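Side-chain contacts in D-isomer specific 2-hydroxyacid dehydrogenase NAD-binding (Xanthobacter autotrophicus, PDB 4XA8), which binds NADPH and probably acts as a nicotinamide-dependent oxidoreductase of the D-2-hydroxyacid dehydrogenase family: residues H187-E190 with A191-G194; A246-S250 with G251-E255; P295-V298 with E299-R303. All coordinates share one frame; numbering follows the deposited sequence.

How the interactions relate
Interactions 1 and 2 belong to the Rossmann-type NAD-binding domain, interaction 3 to the other lobe. Interaction 1 leads from strand 184-187, an outermost strand of the seven-stranded parallel sheet, into helix 192-197. Interaction 2 comes later in the chain, where helix 241-250 turns into strand 253-258 of the same sheet. Their centres are about 22 Å apart, with about 10 Å between nearest atoms. Interaction 3 follows last, within helix 290-306, its centre about 43 Å from that of interaction 1 and about 47 Å from that of interaction 2. That helix packs beside the five-stranded sheet built by the N-terminal part, so the chain's two ends share a domain, as in relatives.

Interaction 1: residues H187-E190 with A191-G194; sequences HGLE and ALPG
Leu189 and Leu192 lie side by side on the turn that carries the chain out of strand 184-187, at the edge of the Rossmann sheet, and into helix 192-197. Their side chains point the same way and meet methyl to methyl, CD2 of Leu189 lying 4.2 Å from CD2 of Leu192. The two get there by different torsions: Leu189 holds CG beside its backbone N (chi1 -70°), whereas Leu192 swings CG over beside its carbonyl carbon (chi1 -169°). Both then rest on Trp173 of strand 169-174, which ties the turn to the neighbouring strand.

The backbone winds up underneath through bonds that span three residues. Ala191 N donates to Gly188 O at 3.0 Å, and Leu192 N to Leu189 O at 3.1 Å with an N-H...O angle of 159°. In each case the donor stands well above the carbonyl plane rather than in it. Gly188 O has a second donor in the indole NE1 of Trp173, so the ring that supports the leucines also grips the start of the turn.

Ala191 tucks its methyl against the preceding strand end, CB of Ala191 being 3.2 Å from His187 O. Glu190 behaves quite differently: CG is anti to the backbone N, and a bend at chi2 carries the carboxylate off the turn, on the exposed side. Arg175 and Thr176, which bind NADPH in this protein, lie near Gly188 and His187 respectively.

Pro193 has no N-H to offer, and its ring CD sits 3.6 Å from Leu189 O instead. One step on, a water bridges the turn, donating to Glu190 O at 2.7 Å and accepting from Gly194 N at 2.9 Å.

Interaction 2: residues A246-S250 with G251-E255; sequences AALRS and GHIAE
Leu248 keeps CG beside its backbone N (chi1 -78°), and Ile253 has CG2 anti to its own N, torsions that make the two side chains cross obliquely, CD2 of Leu248 resting 3.7 Å from CG2 of Ile253. The other branch of Ile253 carries its CD1 to within 4.0 Å of Ala247 CB. Ser250 turns its hydroxyl back into the last turn (chi1 67°), where Ser250 OG donates to Ala247 O at 3.2 Å. Ile253 N reaches Ala247 O too, at 3.2 Å and almost straight (170°), from the opposite face of the carbonyl, so two donors grip one acceptor.

This is the helix-to-strand link of the beta-alpha-beta unit 228-232, 241-250, 253-258, and the helix closes in a Schellman motif. Gly251, at positive phi, can adopt backbone angles that would jam a CB against Ser250 O; its N makes a weak bond to Leu248 O. A water stitches the joint further, donating to Leu248 O and to Ile253 O at 2.7 Å each. Beyond the turn, backbone bonds between Ala254 and Ala228 and between Glu255 and Phe230 take the strand into the sheet.

Interaction 3: residues P295-V298 with E299-R303; sequences PQIV and ENIRR
Helix 290-306 is kinked at Pro295, where Pro295 N and Gln296 N lack bonds to the preceding turn; from there on the i to i+4 bonds run unbroken, Glu299 N to Pro295 O at 2.9 Å, Asn300 N to Gln296 O at 3.1 Å, Ile301 N to Ile297 O at 2.9 Å and Arg302 N to Val298 O at 3.1 Å. On the apolar face Ile297 and Ile301 stand one turn apart, CG2 of Ile297 being 4.3 Å from CD1 of Ile301. Their neighbours include Trp22 and Leu26 of helix 19-29 and Leu56 and Tyr54 of strand 52-57, so this face lays the helix against the N-terminal part of the chain.

Elsewhere on the helix, Glu299 sets CG anti to its backbone N (chi1 172°) and bends at chi2, turning its carboxylate toward the next turn. Glu299 OE2 forms salt bridges to both arginines: Arg303 NE at 2.7 Å, on its anti side, and Arg302 NH1 at 3.0 Å, the latter a weak hydrogen bond. Both guanidinium groups present an edge to it. Gln296 OE1 accepts from Ser99 N, and Asn300 OD1 from Leu311 N. With two arginines on one oxygen, Glu299 is probably held ionised, while Arg302 shares its charge with Glu308 as well.

Interaction 1: residues H187-E190 with A191-G194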
ATOM      1  N   HIS A 187       4.918 -12.970 -23.970  1.00 28.68           N
ATOM      2  CA  HIS A 187       6.225 -12.563 -24.434  1.00 30.23           C
ATOM      3  C   HIS A 187       6.264 -12.140 -25.890  1.00 32.40           C
ATOM      4  O   HIS A 187       5.454 -12.607 -26.704  1.00 30.90           O
ATOM      5  CB  HIS A 187       7.246 -13.663 -24.128  1.00 33.02           C
ATOM      6  CG  HIS A 187       7.210 -14.799 -25.094  1.00 36.18           C
ATOM      7  ND1 HIS A 187       6.300 -15.834 -24.991  1.00 35.44           N
ATOM      8  CD2 HIS A 187       7.955 -15.059 -26.202  1.00 40.52           C
ATOM      9  CE1 HIS A 187       6.461 -16.661 -26.010  1.00 38.71           C
ATOM     10  NE2 HIS A 187       7.478 -16.231 -26.740  1.00 41.12           N
ATOM     11  N   GLY A 188       7.250 -11.277 -26.194  1.00 32.07           N
ATOM     12  CA  GLY A 188       7.491 -10.743 -27.519  1.00 33.56           C
ATOM     13  C   GLY A 188       6.760  -9.447 -27.803  1.00 31.48           C
ATOM     14  O   GLY A 188       5.657  -9.218 -27.284  1.00 27.90           O
ATOM     15  N   LEU A 189       7.320  -8.632 -28.708  1.00 32.77           N
ATOM     16  CA  LEU A 189       6.655  -7.394 -29.074  1.00 34.34           C
ATOM     17  C   LEU A 189       5.255  -7.611 -29.679  1.00 32.82           C
ATOM     18  O   LEU A 189       4.337  -6.800 -29.441  1.00 34.41           O
ATOM     19  CB  LEU A 189       7.511  -6.545 -30.023  1.00 37.87           C
ATOM     20  CG  LEU A 189       8.748  -5.957 -29.306  1.00 40.02           C
ATOM     21  CD1 LEU A 189       9.667  -5.340 -30.336  1.00 44.20           C
ATOM     22  CD2 LEU A 189       8.390  -4.943 -28.229  1.00 41.19           C
ATOM     23  N   GLU A 190       5.082  -8.698 -30.407  1.00 32.88           N
ATOM     24  CA  GLU A 190       3.807  -9.005 -31.033  1.00 35.42           C
ATOM     25  C   GLU A 190       2.693  -9.220 -29.996  1.00 33.19           C
ATOM     26  O   GLU A 190       1.518  -8.987 -30.299  1.00 32.66           O
ATOM     27  CB  GLU A 190       3.992 -10.278 -31.894  1.00 41.74           C
ATOM     28  CG  GLU A 190       2.896 -10.588 -32.901  1.00 48.65           C
ATOM     29  CD  GLU A 190       3.408 -11.191 -34.232  1.00 54.29           C
ATOM     30  OE1 GLU A 190       4.241 -10.562 -34.927  1.00 64.46           O
ATOM     31  OE2 GLU A 190       2.947 -12.280 -34.622  1.00 58.33           O
ATOM     32  N   ALA A 191       3.065  -9.698 -28.801  1.00 30.75           N
ATOM     33  CA  ALA A 191       2.130  -9.944 -27.710  1.00 30.98           C
ATOM     34  C   ALA A 191       1.844  -8.721 -26.846  1.00 29.63           C
ATOM     35  O   ALA A 191       0.952  -8.747 -26.001  1.00 28.22           O
ATOM     36  CB  ALA A 191       2.622 -11.101 -26.829  1.00 32.41           C
ATOM     37  N   LEU A 192       2.555  -7.623 -27.077  1.00 31.56           N
ATOM     38  CA  LEU A 192       2.409  -6.466 -26.234  1.00 31.18           C
ATOM     39  C   LEU A 192       1.031  -5.794 -26.312  1.00 30.14           C
ATOM     40  O   LEU A 192       0.456  -5.459 -25.280  1.00 29.70           O
ATOM     41  CB  LEU A 192       3.571  -5.504 -26.535  1.00 33.41           C
ATOM     42  CG  LEU A 192       3.809  -4.334 -25.643  1.00 36.75           C
ATOM     43  CD1 LEU A 192       4.039  -4.806 -24.212  1.00 35.82           C
ATOM     44  CD2 LEU A 192       5.000  -3.538 -26.240  1.00 40.15           C
ATOM     45  N   PRO A 193       0.452  -5.651 -27.499  1.00 31.23           N
ATOM     46  CA  PRO A 193      -0.888  -5.082 -27.505  1.00 31.79           C
ATOM     47  C   PRO A 193      -1.936  -5.878 -26.743  1.00 30.20           C
ATOM     48  O   PRO A 193      -2.659  -5.281 -25.979  1.00 29.92           O
ATOM     49  CB  PRO A 193      -1.239  -5.011 -28.996  1.00 34.72           C
ATOM     50  CG  PRO A 193       0.078  -4.844 -29.655  1.00 35.08           C
ATOM     51  CD  PRO A 193       0.977  -5.768 -28.872  1.00 33.76           C
ATOM     52  N   GLY A 194      -1.987  -7.201 -26.911  1.00 29.95           N
ATOM     53  CA  GLY A 194      -2.972  -8.006 -26.177  1.00 28.76           C
ATOM     54  C   GLY A 194      -2.676  -8.001 -24.667  1.00 26.41           C
ATOM     55  O   GLY A 194      -3.598  -7.977 -23.852  1.00 26.72           O
TER
HETATM   56  O   HOH W   1      -0.923  -8.768 -29.144  1.00 32.34           O

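Interaction 2: residues A246-S250 with G251-E255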
ATOM      1  N   ALA A 246      -0.628  13.306 -21.951  1.00 37.41           N
ATOM      2  CA  ALA A 246      -1.749  13.413 -22.872  1.00 38.60           C
ATOM      3  C   ALA A 246      -2.841  12.390 -22.555  1.00 37.08           C
ATOM      4  O   ALA A 246      -4.025  12.735 -22.477  1.00 37.96           O
ATOM      5  CB  ALA A 246      -1.281  13.290 -24.325  1.00 41.47           C
ATOM      6  N   ALA A 247      -2.446  11.160 -22.291  1.00 34.61           N
ATOM      7  CA  ALA A 247      -3.415  10.109 -21.913  1.00 34.55           C
ATOM      8  C   ALA A 247      -4.133  10.385 -20.581  1.00 34.42           C
ATOM      9  O   ALA A 247      -5.307  10.063 -20.416  1.00 36.21           O
ATOM     10  CB  ALA A 247      -2.726   8.756 -21.890  1.00 32.32           C
ATOM     11  N   LEU A 248      -3.423  10.996 -19.646  1.00 33.81           N
ATOM     12  CA  LEU A 248      -4.001  11.395 -18.389  1.00 34.77           C
ATOM     13  C   LEU A 248      -5.004  12.527 -18.599  1.00 38.70           C
ATOM     14  O   LEU A 248      -6.070  12.530 -17.988  1.00 39.11           O
ATOM     15  CB  LEU A 248      -2.896  11.832 -17.416  1.00 34.66           C
ATOM     16  CG  LEU A 248      -2.131  10.682 -16.746  1.00 32.33           C
ATOM     17  CD1 LEU A 248      -0.852  11.126 -16.049  1.00 32.00           C
ATOM     18  CD2 LEU A 248      -3.038   9.996 -15.746  1.00 31.02           C
ATOM     19  N   ARG A 249      -4.656  13.478 -19.446  1.00 40.22           N
ATOM     20  CA  ARG A 249      -5.574  14.593 -19.734  1.00 43.92           C
ATOM     21  C   ARG A 249      -6.859  14.149 -20.465  1.00 42.53           C
ATOM     22  O   ARG A 249      -7.919  14.704 -20.244  1.00 44.22           O
ATOM     23  CB  ARG A 249      -4.867  15.671 -20.566  1.00 45.35           C
ATOM     24  CG  ARG A 249      -3.779  16.443 -19.856  1.00 47.95           C
ATOM     25  CD  ARG A 249      -3.546  17.756 -20.586  1.00 53.91           C
ATOM     26  NE  ARG A 249      -2.246  18.380 -20.316  1.00 58.13           N
ATOM     27  CZ  ARG A 249      -1.927  19.101 -19.233  1.00 57.86           C
ATOM     28  NH1 ARG A 249      -2.788  19.290 -18.227  1.00 60.70           N
ATOM     29  NH2 ARG A 249      -0.708  19.624 -19.138  1.00 55.68           N
ATOM     30  N   SER A 250      -6.784  13.149 -21.322  1.00 40.68           N
ATOM     31  CA  SER A 250      -7.965  12.718 -22.059  1.00 40.90           C
ATOM     32  C   SER A 250      -8.844  11.749 -21.249  1.00 39.87           C
ATOM     33  O   SER A 250      -9.951  11.362 -21.691  1.00 39.76           O
ATOM     34  CB  SER A 250      -7.531  12.047 -23.356  1.00 41.03           C
ATOM     35  OG  SER A 250      -6.852  10.820 -23.056  1.00 39.72           O
ATOM     36  N   GLY A 251      -8.338  11.299 -20.108  1.00 39.13           N
ATOM     37  CA  GLY A 251      -9.017  10.304 -19.314  1.00 37.99           C
ATOM     38  C   GLY A 251      -8.780   8.889 -19.805  1.00 37.12           C
ATOM     39  O   GLY A 251      -9.391   7.984 -19.293  1.00 37.57           O
ATOM     40  N   HIS A 252      -7.888   8.687 -20.771  1.00 34.59           N
ATOM     41  CA  HIS A 252      -7.552   7.346 -21.188  1.00 34.33           C
ATOM     42  C   HIS A 252      -6.905   6.546 -20.053  1.00 32.00           C
ATOM     43  O   HIS A 252      -7.183   5.371 -19.876  1.00 30.69           O
ATOM     44  CB  HIS A 252      -6.667   7.320 -22.463  1.00 35.48           C
ATOM     45  CG  HIS A 252      -6.512   5.945 -23.018  1.00 35.41           C
ATOM     46  ND1 HIS A 252      -7.593   5.214 -23.457  1.00 36.83           N
ATOM     47  CD2 HIS A 252      -5.437   5.122 -23.108  1.00 34.79           C
ATOM     48  CE1 HIS A 252      -7.182   4.020 -23.845  1.00 35.65           C
ATOM     49  NE2 HIS A 252      -5.885   3.931 -23.628  1.00 34.34           N
ATOM     50  N   ILE A 253      -6.009   7.186 -19.310  1.00 31.70           N
ATOM     51  CA  ILE A 253      -5.491   6.642 -18.084  1.00 29.51           C
ATOM     52  C   ILE A 253      -6.218   7.422 -17.035  1.00 29.43           C
ATOM     53  O   ILE A 253      -6.179   8.657 -17.036  1.00 30.18           O
ATOM     54  CB  ILE A 253      -3.962   6.816 -18.004  1.00 29.25           C
ATOM     55  CG1 ILE A 253      -3.297   5.888 -19.033  1.00 30.99           C
ATOM     56  CG2 ILE A 253      -3.427   6.434 -16.646  1.00 28.75           C
ATOM     57  CD1 ILE A 253      -1.813   6.024 -19.159  1.00 32.18           C
ATOM     58  N   ALA A 254      -6.869   6.693 -16.126  1.00 27.99           N
ATOM     59  CA  ALA A 254      -7.668   7.295 -15.072  1.00 27.99           C
ATOM     60  C   ALA A 254      -6.839   7.871 -13.902  1.00 26.95           C
ATOM     61  O   ALA A 254      -7.209   8.919 -13.287  1.00 26.96           O
ATOM     62  CB  ALA A 254      -8.678   6.293 -14.554  1.00 28.02           C
ATOM     63  N   GLU A 255      -5.759   7.186 -13.572  1.00 27.30           N
ATOM     64  CA  GLU A 255      -4.900   7.575 -12.467  1.00 27.29           C
ATOM     65  C   GLU A 255      -3.539   6.926 -12.577  1.00 25.25           C
ATOM     66  O   GLU A 255      -3.372   5.936 -13.278  1.00 25.35           O
ATOM     67  CB  GLU A 255      -5.573   7.273 -11.077  1.00 31.00           C
ATOM     68  CG  GLU A 255      -6.287   5.967 -10.981  1.00 33.05           C
ATOM     69  CD  GLU A 255      -7.058   5.737  -9.661  1.00 34.99           C
ATOM     70  OE1 GLU A 255      -6.655   4.815  -8.920  1.00 30.63           O
ATOM     71  OE2 GLU A 255      -8.063   6.444  -9.362  1.00 35.45           O
TER
HETATM   72  O   HOH W   2      -7.328  10.965 -16.214  1.00 34.29           O

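Interaction 3: residues P295-V298 with E299-R303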
ATOM      1  N   PRO A 295      29.672  -0.234   3.354  1.00 37.53           N
ATOM      2  CA  PRO A 295      30.715  -1.248   3.520  1.00 39.37           C
ATOM      3  C   PRO A 295      31.311  -1.756   2.228  1.00 39.77           C
ATOM      4  O   PRO A 295      32.539  -1.819   2.132  1.00 41.70           O
ATOM      5  CB  PRO A 295      29.990  -2.372   4.275  1.00 41.39           C
ATOM      6  CG  PRO A 295      28.979  -1.644   5.080  1.00 40.78           C
ATOM      7  CD  PRO A 295      28.478  -0.578   4.157  1.00 37.87           C
ATOM      8  N   GLN A 296      30.476  -2.063   1.228  1.00 41.13           N
ATOM      9  CA  GLN A 296      30.978  -2.540  -0.075  1.00 40.76           C
ATOM     10  C   GLN A 296      31.739  -1.445  -0.836  1.00 38.02           C
ATOM     11  O   GLN A 296      32.684  -1.752  -1.563  1.00 36.36           O
ATOM     12  CB  GLN A 296      29.881  -3.203  -0.943  1.00 43.85           C
ATOM     13  CG  GLN A 296      28.857  -2.241  -1.555  1.00 47.56           C
ATOM     14  CD  GLN A 296      27.615  -2.909  -2.163  1.00 49.91           C
ATOM     15  OE1 GLN A 296      27.314  -2.706  -3.331  1.00 48.46           O
ATOM     16  NE2 GLN A 296      26.870  -3.679  -1.353  1.00 50.91           N
ATOM     17  N   ILE A 297      31.376  -0.173  -0.635  1.00 34.27           N
ATOM     18  CA  ILE A 297      32.150   0.932  -1.218  1.00 34.78           C
ATOM     19  C   ILE A 297      33.561   1.018  -0.577  1.00 36.85           C
ATOM     20  O   ILE A 297      34.594   1.070  -1.285  1.00 33.96           O
ATOM     21  CB  ILE A 297      31.391   2.271  -1.082  1.00 33.07           C
ATOM     22  CG1 ILE A 297      30.053   2.195  -1.823  1.00 31.97           C
ATOM     23  CG2 ILE A 297      32.256   3.416  -1.582  1.00 34.44           C
ATOM     24  CD1 ILE A 297      29.064   3.292  -1.481  1.00 30.83           C
ATOM     25  N   VAL A 298      33.604   1.038   0.757  1.00 37.33           N
ATOM     26  CA  VAL A 298      34.871   1.027   1.496  1.00 40.32           C
ATOM     27  C   VAL A 298      35.767  -0.168   1.121  1.00 40.83           C
ATOM     28  O   VAL A 298      36.986  -0.010   0.943  1.00 41.78           O
ATOM     29  CB  VAL A 298      34.621   1.161   3.026  1.00 41.25           C
ATOM     30  CG1 VAL A 298      35.866   0.765   3.836  1.00 46.31           C
ATOM     31  CG2 VAL A 298      34.191   2.595   3.326  1.00 38.94           C
ATOM     32  N   GLU A 299      35.173  -1.346   0.959  1.00 39.97           N
ATOM     33  CA  GLU A 299      35.925  -2.540   0.510  1.00 44.50           C
ATOM     34  C   GLU A 299      36.465  -2.426  -0.936  1.00 42.79           C
ATOM     35  O   GLU A 299      37.515  -2.962  -1.250  1.00 45.26           O
ATOM     36  CB  GLU A 299      35.066  -3.793   0.674  1.00 45.71           C
ATOM     37  CG  GLU A 299      35.608  -5.078   0.088  1.00 50.93           C
ATOM     38  CD  GLU A 299      36.914  -5.562   0.715  1.00 55.30           C
ATOM     39  OE1 GLU A 299      37.315  -5.072   1.803  1.00 55.43           O
ATOM     40  OE2 GLU A 299      37.532  -6.448   0.094  1.00 56.22           O
ATOM     41  N   ASN A 300      35.739  -1.758  -1.812  1.00 40.16           N
ATOM     42  CA  ASN A 300      36.213  -1.564  -3.176  1.00 41.62           C
ATOM     43  C   ASN A 300      37.308  -0.509  -3.247  1.00 41.66           C
ATOM     44  O   ASN A 300      38.220  -0.587  -4.083  1.00 45.16           O
ATOM     45  CB  ASN A 300      35.049  -1.248  -4.130  1.00 40.73           C
ATOM     46  CG  ASN A 300      34.418  -2.499  -4.725  1.00 42.96           C
ATOM     47  OD1 ASN A 300      35.006  -3.604  -4.697  1.00 42.59           O
ATOM     48  ND2 ASN A 300      33.218  -2.334  -5.293  1.00 40.73           N
ATOM     49  N   ILE A 301      37.246   0.463  -2.351  1.00 40.74           N
ATOM     50  CA  ILE A 301      38.315   1.432  -2.223  1.00 42.25           C
ATOM     51  C   ILE A 301      39.600   0.690  -1.872  1.00 48.17           C
ATOM     52  O   ILE A 301      40.669   0.853  -2.532  1.00 48.27           O
ATOM     53  CB  ILE A 301      37.953   2.504  -1.178  1.00 42.12           C
ATOM     54  CG1 ILE A 301      36.889   3.423  -1.806  1.00 38.68           C
ATOM     55  CG2 ILE A 301      39.220   3.254  -0.713  1.00 44.25           C
ATOM     56  CD1 ILE A 301      36.353   4.514  -0.906  1.00 37.42           C
ATOM     57  N   ARG A 302      39.530  -0.153  -0.851  1.00 50.04           N
ATOM     58  CA  ARG A 302      40.732  -0.899  -0.488  1.00 55.96           C
ATOM     59  C   ARG A 302      41.188  -1.857  -1.601  1.00 56.84           C
ATOM     60  O   ARG A 302      42.386  -1.952  -1.864  1.00 61.82           O
ATOM     61  CB  ARG A 302      40.605  -1.579   0.879  1.00 60.81           C
ATOM     62  CG  ARG A 302      39.670  -2.766   0.960  1.00 63.32           C
ATOM     63  CD  ARG A 302      40.239  -3.791   1.936  1.00 68.67           C
ATOM     64  NE  ARG A 302      41.485  -4.354   1.436  1.00 72.09           N
ATOM     65  CZ  ARG A 302      41.587  -5.391   0.608  1.00 71.44           C
ATOM     66  NH1 ARG A 302      40.506  -6.017   0.141  1.00 68.63           N
ATOM     67  NH2 ARG A 302      42.790  -5.794   0.228  1.00 74.17           N
ATOM     68  N   ARG A 303      40.265  -2.525  -2.289  1.00 51.79           N
ATOM     69  CA  ARG A 303      40.677  -3.404  -3.395  1.00 52.68           C
ATOM     70  C   ARG A 303      41.392  -2.646  -4.514  1.00 54.20           C
ATOM     71  O   ARG A 303      42.434  -3.088  -4.994  1.00 54.69           O
ATOM     72  CB  ARG A 303      39.508  -4.191  -3.963  1.00 50.47           C
ATOM     73  CG  ARG A 303      39.047  -5.305  -3.040  1.00 51.99           C
ATOM     74  CD  ARG A 303      37.625  -5.744  -3.321  1.00 50.32           C
ATOM     75  NE  ARG A 303      37.259  -6.960  -2.579  1.00 53.66           N
ATOM     76  CZ  ARG A 303      37.223  -8.184  -3.095  1.00 57.11           C
ATOM     77  NH1 ARG A 303      36.874  -9.203  -2.332  1.00 60.42           N
ATOM     78  NH2 ARG A 303      37.546  -8.413  -4.371  1.00 59.32           N
TER